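Local coordinates for protein inositol monophosphatase (Zymomonas mobilis, PDB 4N81) that probably acts as a magnesium-dependent phosphatase of the inositol monophosphatase superfamily, hydrolysing phosphate monoesters such as inositol monophosphates, at residues Y6-A17 with I105-L115; I142-H152 with L193-V201. All coordinates share one frame; numbering follows the deposited sequence.

Contact 1: Y6-A17 with I105-L115; sequences YEDDIRLAHRLA and IALVEDGRPVL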
loop_
_atom_site.group_PDB
_atom_site.type_symbol
_atom_site.label_atom_id
_atom_site.label_comp_id
_atom_site.label_asym_id
_atom_site.label_seq_id
_atom_site.Cartn_x
_atom_site.Cartn_y
_atom_site.Cartn_z
ATOM N N TYR A 6 21.114 -10.439 -23.463
ATOM C CA TYR A 6 21.539 -9.962 -22.135
ATOM C C TYR A 6 21.607 -11.040 -21.042
ATOM O O TYR A 6 21.580 -10.727 -19.839
ATOM C CB TYR A 6 20.599 -8.827 -21.649
ATOM C CG TYR A 6 20.682 -7.639 -22.549
ATOM C CD1 TYR A 6 19.808 -7.496 -23.617
ATOM C CD2 TYR A 6 21.656 -6.679 -22.355
ATOM C CE1 TYR A 6 19.884 -6.416 -24.473
ATOM C CE2 TYR A 6 21.749 -5.592 -23.199
ATOM C CZ TYR A 6 20.853 -5.459 -24.265
ATOM O OH TYR A 6 20.961 -4.376 -25.134
ATOM N N GLU A 7 21.671 -12.310 -21.425
ATOM C CA GLU A 7 21.514 -13.376 -20.427
ATOM C C GLU A 7 22.484 -13.225 -19.237
ATOM O O GLU A 7 22.089 -13.380 -18.066
ATOM C CB GLU A 7 21.789 -14.726 -21.120
ATOM C CG GLU A 7 21.754 -15.954 -20.234
ATOM C CD GLU A 7 22.214 -17.224 -20.991
ATOM O OE1 GLU A 7 22.041 -17.272 -22.236
ATOM O OE2 GLU A 7 22.753 -18.165 -20.343
ATOM N N ASP A 8 23.744 -12.883 -19.529
ATOM C CA ASP A 8 24.746 -12.781 -18.456
ATOM C C ASP A 8 24.442 -11.625 -17.505
ATOM O O ASP A 8 24.559 -11.747 -16.261
ATOM C CB ASP A 8 26.136 -12.558 -19.045
ATOM C CG ASP A 8 26.766 -13.844 -19.557
ATOM O OD1 ASP A 8 26.353 -14.934 -19.089
ATOM O OD2 ASP A 8 27.672 -13.755 -20.418
ATOM N N ASP A 9 24.017 -10.506 -18.105
ATOM C CA ASP A 9 23.630 -9.335 -17.329
ATOM C C ASP A 9 22.373 -9.590 -16.510
ATOM O O ASP A 9 22.221 -9.047 -15.396
ATOM C CB ASP A 9 23.418 -8.109 -18.235
ATOM C CG ASP A 9 24.724 -7.637 -18.895
ATOM O OD1 ASP A 9 24.680 -7.149 -20.049
ATOM O OD2 ASP A 9 25.785 -7.711 -18.230
ATOM N N ILE A 10 21.469 -10.412 -17.034
ATOM C CA ILE A 10 20.259 -10.746 -16.254
ATOM C C ILE A 10 20.654 -11.563 -15.026
ATOM O O ILE A 10 20.153 -11.354 -13.903
ATOM C CB ILE A 10 19.292 -11.575 -17.108
ATOM C CG1 ILE A 10 18.640 -10.704 -18.189
ATOM C CG2 ILE A 10 18.161 -12.176 -16.271
ATOM C CD1 ILE A 10 18.074 -11.583 -19.334
ATOM N N ARG A 11 21.610 -12.474 -15.232
ATOM C CA ARG A 11 22.039 -13.281 -14.100
ATOM C C ARG A 11 22.722 -12.418 -13.008
ATOM O O ARG A 11 22.461 -12.549 -11.797
ATOM C CB ARG A 11 22.979 -14.402 -14.600
ATOM C CG ARG A 11 23.463 -15.328 -13.486
ATOM C CD ARG A 11 24.388 -16.450 -14.079
ATOM N NE ARG A 11 23.992 -16.805 -15.447
ATOM C CZ ARG A 11 24.744 -16.593 -16.528
ATOM N NH1 ARG A 11 25.949 -16.037 -16.402
ATOM N NH2 ARG A 11 24.302 -16.944 -17.736
ATOM N N LEU A 12 23.558 -11.483 -13.456
ATOM C CA LEU A 12 24.185 -10.568 -12.510
ATOM C C LEU A 12 23.096 -9.734 -11.803
ATOM O O LEU A 12 23.147 -9.515 -10.598
ATOM C CB LEU A 12 25.110 -9.604 -13.266
ATOM C CG LEU A 12 25.899 -8.583 -12.427
ATOM C CD1 LEU A 12 26.604 -9.312 -11.299
ATOM C CD2 LEU A 12 26.935 -7.799 -13.277
ATOM N N ALA A 13 22.070 -9.333 -12.545
ATOM C CA ALA A 13 21.059 -8.443 -11.975
ATOM C C ALA A 13 20.308 -9.162 -10.856
ATOM O O ALA A 13 20.049 -8.580 -9.777
ATOM C CB ALA A 13 20.108 -7.953 -13.072
ATOM N N HIS A 14 20.028 -10.444 -11.060
ATOM C CA HIS A 14 19.418 -11.227 -9.995
ATOM C C HIS A 14 20.323 -11.336 -8.796
ATOM O O HIS A 14 19.852 -11.300 -7.635
ATOM C CB HIS A 14 19.118 -12.662 -10.481
ATOM C CG HIS A 14 17.839 -12.761 -11.267
ATOM N ND1 HIS A 14 16.602 -12.577 -10.690
ATOM C CD2 HIS A 14 17.609 -12.997 -12.583
ATOM C CE1 HIS A 14 15.661 -12.703 -11.613
ATOM N NE2 HIS A 14 16.245 -12.950 -12.777
ATOM N N ARG A 15 21.628 -11.465 -9.062
ATOM C CA ARG A 15 22.556 -11.539 -7.920
ATOM C C ARG A 15 22.581 -10.237 -7.111
ATOM O O ARG A 15 22.584 -10.252 -5.868
ATOM C CB ARG A 15 23.976 -11.949 -8.407
ATOM C CG ARG A 15 25.076 -11.814 -7.346
ATOM C CD ARG A 15 26.202 -12.866 -7.478
ATOM N NE ARG A 15 27.335 -12.509 -8.342
ATOM C CZ ARG A 15 27.419 -12.803 -9.645
ATOM N NH1 ARG A 15 26.405 -13.416 -10.260
ATOM N NH2 ARG A 15 28.501 -12.456 -10.348
ATOM N N LEU A 16 22.510 -9.105 -7.819
ATOM C CA LEU A 16 22.490 -7.818 -7.138
ATOM C C LEU A 16 21.210 -7.694 -6.331
ATOM O O LEU A 16 21.215 -7.215 -5.190
ATOM C CB LEU A 16 22.584 -6.680 -8.161
ATOM C CG LEU A 16 23.874 -6.674 -9.009
ATOM C CD1 LEU A 16 23.767 -5.552 -10.013
ATOM C CD2 LEU A 16 25.125 -6.480 -8.161
ATOM N N ALA A 17 20.102 -8.173 -6.890
ATOM C CA ALA A 17 18.858 -8.056 -6.138
ATOM C C ALA A 17 18.893 -8.909 -4.884
ATOM O O ALA A 17 18.389 -8.468 -3.813
ATOM C CB ALA A 17 17.609 -8.385 -6.998
ATOM N N ILE A 105 16.896 -2.350 -10.092
ATOM C CA ILE A 105 18.201 -2.452 -10.759
ATOM C C ILE A 105 17.957 -2.328 -12.271
ATOM O O ILE A 105 17.092 -3.016 -12.830
ATOM C CB ILE A 105 18.807 -3.830 -10.439
ATOM C CG1 ILE A 105 19.102 -3.928 -8.924
ATOM C CG2 ILE A 105 20.067 -4.134 -11.345
ATOM C CD1 ILE A 105 19.058 -5.332 -8.377
ATOM N N ALA A 106 18.752 -1.532 -12.960
ATOM C CA ALA A 106 18.543 -1.427 -14.392
ATOM C C ALA A 106 19.875 -1.378 -15.096
ATOM O O ALA A 106 20.854 -0.922 -14.512
ATOM C CB ALA A 106 17.754 -0.178 -14.697
ATOM N N LEU A 107 19.909 -1.895 -16.330
ATOM C CA LEU A 107 21.048 -1.672 -17.239
ATOM C C LEU A 107 20.528 -0.764 -18.362
ATOM O O LEU A 107 19.444 -1.016 -18.907
ATOM C CB LEU A 107 21.517 -2.994 -17.857
ATOM C CG LEU A 107 22.620 -2.876 -18.919
ATOM C CD1 LEU A 107 23.848 -2.130 -18.352
ATOM C CD2 LEU A 107 23.031 -4.274 -19.450
ATOM N N VAL A 108 21.330 0.255 -18.722
ATOM C CA VAL A 108 20.897 1.322 -19.587
ATOM C C VAL A 108 21.964 1.431 -20.679
ATOM O O VAL A 108 23.144 1.405 -20.360
ATOM C CB VAL A 108 20.799 2.634 -18.778
ATOM C CG1 VAL A 108 20.580 3.802 -19.684
ATOM C CG2 VAL A 108 19.663 2.553 -17.778
ATOM N N GLU A 109 21.549 1.494 -21.944
ATOM C CA GLU A 109 22.510 1.636 -23.055
ATOM C C GLU A 109 22.131 2.817 -23.920
ATOM O O GLU A 109 20.981 2.896 -24.347
ATOM C CB GLU A 109 22.476 0.416 -23.983
ATOM C CG GLU A 109 23.054 -0.845 -23.407
ATOM C CD GLU A 109 23.065 -2.007 -24.422
ATOM O OE1 GLU A 109 23.145 -3.155 -23.972
ATOM O OE2 GLU A 109 23.013 -1.775 -25.648
ATOM N N ASP A 110 23.111 3.681 -24.225
ATOM C CA ASP A 110 22.830 4.914 -24.968
ATOM C C ASP A 110 21.659 5.679 -24.318
ATOM O O ASP A 110 20.792 6.248 -25.001
ATOM C CB ASP A 110 22.514 4.574 -26.411
ATOM C CG ASP A 110 23.614 3.731 -27.059
ATOM O OD1 ASP A 110 23.252 2.795 -27.780
ATOM O OD2 ASP A 110 24.827 3.974 -26.834
ATOM N N GLY A 111 21.621 5.635 -22.993
ATOM C CA GLY A 111 20.661 6.392 -22.228
ATOM C C GLY A 111 19.305 5.697 -22.137
ATOM O O GLY A 111 18.456 6.179 -21.395
ATOM N N ARG A 112 19.110 4.558 -22.829
ATOM C CA ARG A 112 17.835 3.806 -22.764
ATOM C C ARG A 112 17.864 2.558 -21.858
ATOM O O ARG A 112 18.743 1.748 -22.031
ATOM C CB ARG A 112 17.396 3.336 -24.163
ATOM C CG ARG A 112 17.185 4.473 -25.187
ATOM C CD ARG A 112 16.000 5.436 -24.787
ATOM N NE ARG A 112 15.946 6.536 -25.780
ATOM C CZ ARG A 112 15.251 6.431 -26.896
ATOM N NH1 ARG A 112 14.542 5.318 -27.109
ATOM N NH2 ARG A 112 15.219 7.423 -27.769
ATOM N N PRO A 113 16.887 2.393 -20.930
ATOM C CA PRO A 113 16.905 1.126 -20.178
ATOM C C PRO A 113 16.741 -0.052 -21.097
ATOM O O PRO A 113 15.862 -0.026 -21.965
ATOM C CB PRO A 113 15.654 1.221 -19.283
ATOM C CG PRO A 113 15.400 2.714 -19.139
ATOM C CD PRO A 113 15.853 3.327 -20.463
ATOM N N VAL A 114 17.523 -1.097 -20.874
ATOM C CA VAL A 114 17.374 -2.326 -21.659
ATOM C C VAL A 114 17.132 -3.534 -20.734
ATOM O O VAL A 114 16.778 -4.626 -21.200
ATOM C CB VAL A 114 18.581 -2.598 -22.543
ATOM C CG1 VAL A 114 18.759 -1.447 -23.569
ATOM C CG2 VAL A 114 19.836 -2.760 -21.678
ATOM N N LEU A 115 17.277 -3.334 -19.422
ATOM C CA LEU A 115 17.016 -4.461 -18.492
ATOM C C LEU A 115 16.579 -3.854 -17.183
ATOM O O LEU A 115 17.138 -2.846 -16.795
ATOM C CB LEU A 115 18.369 -5.232 -18.290
ATOM C CG LEU A 115 18.556 -6.397 -17.323
ATOM C CD1 LEU A 115 19.956 -6.979 -17.663
ATOM C CD2 LEU A 115 18.541 -6.013 -15.888
#

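Contact 2: I142-H152 with L193-V201; sequences IHTRSCPALDH and LSLGHCDLV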
loop_
_atom_site.group_PDB
_atom_site.type_symbol
_atom_site.label_atom_id
_atom_site.label_comp_id
_atom_site.label_asym_id
_atom_site.label_seq_id
_atom_site.Cartn_x
_atom_site.Cartn_y
_atom_site.Cartn_z
ATOM N N ILE A 142 4.129 -12.557 -17.860
ATOM C CA ILE A 142 2.949 -11.826 -17.428
ATOM C C ILE A 142 2.524 -10.830 -18.494
ATOM O O ILE A 142 3.314 -10.486 -19.388
ATOM C CB ILE A 142 3.203 -11.069 -16.087
ATOM C CG1 ILE A 142 4.360 -10.069 -16.256
ATOM C CG2 ILE A 142 3.434 -12.116 -14.911
ATOM C CD1 ILE A 142 4.413 -9.010 -15.045
ATOM N N HIS A 143 1.266 -10.382 -18.392
ATOM C CA HIS A 143 0.671 -9.543 -19.405
ATOM C C HIS A 143 -0.136 -8.412 -18.751
ATOM O O HIS A 143 -0.930 -8.657 -17.845
ATOM C CB HIS A 143 -0.321 -10.394 -20.237
ATOM C CG HIS A 143 0.350 -11.493 -21.006
ATOM N ND1 HIS A 143 0.455 -12.785 -20.529
ATOM C CD2 HIS A 143 0.978 -11.481 -22.206
ATOM C CE1 HIS A 143 1.109 -13.523 -21.410
ATOM N NE2 HIS A 143 1.429 -12.759 -22.438
ATOM N N THR A 144 -0.000 -7.210 -19.316
ATOM C CA THR A 144 -0.909 -6.117 -18.972
ATOM C C THR A 144 -2.306 -6.471 -19.520
ATOM O O THR A 144 -2.446 -7.431 -20.315
ATOM C CB THR A 144 -0.488 -4.826 -19.587
ATOM O OG1 THR A 144 -0.487 -4.948 -21.028
ATOM C CG2 THR A 144 0.946 -4.401 -19.060
ATOM N N ARG A 145 -3.333 -5.822 -18.969
ATOM C CA ARG A 145 -4.689 -5.993 -19.498
ATOM C C ARG A 145 -5.099 -4.866 -20.384
ATOM O O ARG A 145 -4.507 -3.759 -20.354
ATOM C CB ARG A 145 -5.706 -6.116 -18.373
ATOM C CG ARG A 145 -5.914 -4.780 -17.568
ATOM C CD ARG A 145 -6.915 -5.061 -16.404
ATOM N NE ARG A 145 -7.122 -3.837 -15.618
ATOM C CZ ARG A 145 -7.460 -3.844 -14.327
ATOM N NH1 ARG A 145 -7.741 -5.003 -13.723
ATOM N NH2 ARG A 145 -7.595 -2.681 -13.684
ATOM N N SER A 146 -6.101 -5.143 -21.219
ATOM C CA SER A 146 -6.651 -4.091 -22.058
ATOM C C SER A 146 -7.706 -3.306 -21.264
ATOM O O SER A 146 -8.189 -3.760 -20.231
ATOM C CB SER A 146 -7.303 -4.650 -23.318
ATOM O OG SER A 146 -8.343 -5.515 -22.907
ATOM N N CYS A 147 -8.081 -2.132 -21.772
ATOM C CA CYS A 147 -9.020 -1.277 -21.048
ATOM C C CYS A 147 -9.754 -0.387 -22.070
ATOM O O CYS A 147 -9.121 0.230 -22.921
ATOM C CB CYS A 147 -8.235 -0.384 -20.069
ATOM S SG CYS A 147 -9.397 0.617 -19.057
ATOM N N PRO A 148 -11.070 -0.498 -22.125
ATOM C CA PRO A 148 -11.833 0.199 -23.182
ATOM C C PRO A 148 -11.734 1.736 -23.211
ATOM O O PRO A 148 -11.790 2.330 -24.280
ATOM C CB PRO A 148 -13.262 -0.308 -22.972
ATOM C CG PRO A 148 -13.366 -0.561 -21.513
ATOM C CD PRO A 148 -11.959 -1.126 -21.139
ATOM N N ALA A 149 -11.626 2.366 -22.032
ATOM C CA ALA A 149 -11.808 3.827 -21.933
ATOM C C ALA A 149 -11.389 4.250 -20.530
ATOM O O ALA A 149 -11.425 3.430 -19.609
ATOM C CB ALA A 149 -13.299 4.212 -22.139
ATOM N N LEU A 150 -11.135 5.549 -20.328
ATOM C CA LEU A 150 -10.761 6.035 -18.992
ATOM C C LEU A 150 -11.787 5.773 -17.935
ATOM O O LEU A 150 -11.435 5.476 -16.806
ATOM C CB LEU A 150 -10.563 7.546 -19.024
ATOM C CG LEU A 150 -9.398 8.009 -19.871
ATOM C CD1 LEU A 150 -9.280 9.583 -19.720
ATOM C CD2 LEU A 150 -8.109 7.321 -19.387
ATOM N N ASP A 151 -13.065 5.790 -18.306
ATOM C CA ASP A 151 -14.080 5.619 -17.271
ATOM C C ASP A 151 -14.151 4.172 -16.757
ATOM O O ASP A 151 -14.928 3.870 -15.852
ATOM C CB ASP A 151 -15.450 6.196 -17.664
ATOM C CG ASP A 151 -16.069 5.520 -18.886
ATOM O OD1 ASP A 151 -15.557 4.498 -19.387
ATOM O OD2 ASP A 151 -17.103 6.032 -19.358
ATOM N N HIS A 152 -13.381 3.269 -17.370
ATOM C CA HIS A 152 -13.181 1.914 -16.832
ATOM C C HIS A 152 -11.826 1.681 -16.204
ATOM O O HIS A 152 -11.542 0.587 -15.639
ATOM C CB HIS A 152 -13.419 0.842 -17.912
ATOM C CG HIS A 152 -14.850 0.726 -18.331
ATOM N ND1 HIS A 152 -15.787 0.025 -17.606
ATOM C CD2 HIS A 152 -15.506 1.254 -19.387
ATOM C CE1 HIS A 152 -16.964 0.139 -18.197
ATOM N NE2 HIS A 152 -16.814 0.858 -19.298
ATOM N N LEU A 193 0.724 -2.801 -12.521
ATOM C CA LEU A 193 0.197 -2.517 -13.880
ATOM C C LEU A 193 0.732 -3.592 -14.855
ATOM O O LEU A 193 -0.044 -4.057 -15.732
ATOM C CB LEU A 193 0.610 -1.077 -14.324
ATOM C CG LEU A 193 0.218 -0.694 -15.786
ATOM C CD1 LEU A 193 0.051 0.873 -15.873
ATOM C CD2 LEU A 193 1.296 -1.078 -16.812
ATOM N N SER A 194 1.996 -4.063 -14.652
ATOM C CA SER A 194 2.565 -5.081 -15.567
ATOM C C SER A 194 1.864 -6.423 -15.386
ATOM O O SER A 194 1.809 -7.217 -16.305
ATOM C CB SER A 194 4.077 -5.271 -15.295
ATOM O OG SER A 194 4.676 -3.988 -15.445
ATOM N N LEU A 195 1.355 -6.679 -14.174
ATOM C CA LEU A 195 0.622 -7.924 -13.889
ATOM C C LEU A 195 -0.815 -7.834 -14.373
ATOM O O LEU A 195 -1.564 -8.833 -14.339
ATOM C CB LEU A 195 0.617 -8.210 -12.382
ATOM C CG LEU A 195 1.960 -8.670 -11.818
ATOM C CD1 LEU A 195 1.861 -8.478 -10.303
ATOM C CD2 LEU A 195 2.168 -10.198 -12.159
ATOM N N GLY A 196 -1.233 -6.662 -14.823
ATOM C CA GLY A 196 -2.628 -6.553 -15.267
ATOM C C GLY A 196 -3.673 -6.173 -14.211
ATOM O O GLY A 196 -4.866 -6.503 -14.346
ATOM N N HIS A 197 -3.232 -5.560 -13.106
ATOM C CA HIS A 197 -4.186 -5.148 -12.041
ATOM C C HIS A 197 -4.353 -3.644 -11.918
ATOM O O HIS A 197 -5.115 -3.176 -11.070
ATOM C CB HIS A 197 -3.684 -5.688 -10.681
ATOM C CG HIS A 197 -3.440 -7.161 -10.687
ATOM N ND1 HIS A 197 -4.424 -8.072 -11.019
ATOM C CD2 HIS A 197 -2.337 -7.883 -10.391
ATOM C CE1 HIS A 197 -3.925 -9.297 -10.949
ATOM N NE2 HIS A 197 -2.660 -9.210 -10.557
ATOM N N CYS A 198 -3.687 -2.873 -12.803
ATOM C CA CYS A 198 -3.784 -1.422 -12.734
ATOM C C CYS A 198 -3.775 -0.963 -14.213
ATOM O O CYS A 198 -3.122 -1.641 -15.001
ATOM C CB CYS A 198 -2.459 -0.879 -12.022
ATOM S SG CYS A 198 -2.569 0.797 -11.775
ATOM N N ASP A 199 -4.433 0.146 -14.609
ATOM C CA ASP A 199 -4.402 0.507 -16.050
ATOM C C ASP A 199 -3.526 1.683 -16.384
ATOM O O ASP A 199 -3.020 1.764 -17.503
ATOM C CB ASP A 199 -5.827 0.826 -16.544
ATOM C CG ASP A 199 -6.775 -0.370 -16.320
ATOM O OD1 ASP A 199 -7.653 -0.309 -15.442
ATOM O OD2 ASP A 199 -6.524 -1.423 -16.953
ATOM N N LEU A 200 -3.399 2.623 -15.443
ATOM C CA LEU A 200 -2.581 3.827 -15.681
ATOM C C LEU A 200 -1.805 4.156 -14.415
ATOM O O LEU A 200 -2.326 4.002 -13.310
ATOM C CB LEU A 200 -3.526 5.034 -15.978
ATOM C CG LEU A 200 -4.234 4.938 -17.341
ATOM C CD1 LEU A 200 -5.402 5.982 -17.438
ATOM C CD2 LEU A 200 -3.274 5.186 -18.500
ATOM N N VAL A 201 -0.564 4.617 -14.576
ATOM C CA VAL A 201 0.118 5.260 -13.481
ATOM C C VAL A 201 0.634 6.590 -14.046
ATOM O O VAL A 201 1.207 6.609 -15.123
ATOM C CB VAL A 201 1.337 4.425 -13.045
ATOM C CG1 VAL A 201 2.037 5.126 -11.835
ATOM C CG2 VAL A 201 0.927 2.999 -12.654
HETATM O O HOH W 1 -0.366 -11.345 -16.231
HETATM O O HOH W 2 -2.442 -3.616 -17.083
HETATM O O HOH W 3 -4.703 -1.515 -18.857
HETATM O O HOH W 4 -7.627 -4.238 -11.010
HETATM O O HOH W 5 -9.935 -1.668 -16.190
#

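Contact 1: Y6-A17 with I105-L115
Y6, at the N-cap position of the first helix, extends its ring alongside the beta-hairpin formed by strands 105-109 and 112-115 to reach E109; the hairpin is part of the large mixed sheet of the inositol monophosphatase fold. Helix 7-17 packs on this sheet, running at 150° to strand 105-109. The side chains of Y6 and E109 approach each other from opposite directions, with OE1 of E109 at the ring edge and in its plane; Y6 OH donates to E109 OE1 (2.8 Å), reaching that oxygen from above the carboxylate plane. CE2 of the same ring lies 3.7 Å from V114 CG2, the two side chains crossing nearly at a right angle, while CD2 meets L107 CD2. An alanine at this position is likely to leave E109 without its hydroxyl partner and V114 and L107 without their contacts to the ring. Further along the helix, D9 and A13 are met by L115 of the strand, which, with its CG anti to the backbone N (chi1 175°), reaches out with both methyls: CD1 touches D9 CB at 3.7 Å, and CD2 touches A13 CB at 3.8 Å. V114 and L115 both face L107 in a classic beta bulge, whose two amides share L107 O, and this brings two consecutive side chains to the helix side. D9 rests its OD1 against L107 CD2, but its charge is met by R62 and R81. At the far end the small side chains of A13 and A17 admit I105, whose CD1 lies 3.8 Å from L16 CB and 3.6 Å from A17 CB.

Contact 2: I142-H152 with L193-V201
R145 grips D199 side-on, one nitrogen to each carboxylate oxygen, where loop 142-152 crosses the turn that links helix 187-194 to strand 200-203. NE donates to D199 OD2 at 2.8 Å and nearly straight (171°), on the syn side; NH2 reaches OD1 at 3.0 Å from above the carboxylate plane. The arginine chain, extended from CG to NE, carries the guanidinium over the peptide between H197 and C198, which covers one of its faces. Its remaining nitrogen, NH1, donates to water 4, which in turn donates to H197 O. D199 is satisfied more fully still: OD2 also receives water 3, itself donating to R145 O, and OD1 takes water 5, shared with H152 O, as well as the backbone N of L154. Water 2 joins the two backbones, accepting from R145 N and donating to L193 O (2.8 Å) and C198 O (2.9 Å). G196, with positive phi, forms the Schellman motif that follows helix 187-194; a CB there would collide with H143 O, and its CA lies 4.1 Å from T144 CA. T144 turns its methyl CG2 to L193 O, its hydroxyl bonding to G245 O instead. Apolar contacts flank the polar centre, I142 CG2 on L195 CD2 and L150 CD2 on L200 CD1, each pair at 3.6 Å. R145 also packs on L32 of the second subunit. Between these two segments the direct polar link is the R145-D199 ion pair, with waters bridging the backbones; the pairing would favour an ionised carboxylate.

In the fold
From the N terminus, helix 7-24 comes first, and contact 1 closes a long loop by setting it against the hairpin of strands 102-109 and 112-120. The intervening chain includes helix 42-61, which also packs on the first helix, and residues predicted to bind catalytic magnesium. The chain then completes the seven-stranded sheet and passes into the five-stranded one. Contact 2 closes a second, shorter loop, in which strands 154-157 and 180-183, helix 165-175 and most of helix 187-194 lie between its segments. The two loops follow in series, neither nesting nor crossing. Their centres are 26 Å apart: contact 1 ties a helix to the first sheet, contact 2 the connection between the sheets to the second, near the other subunit.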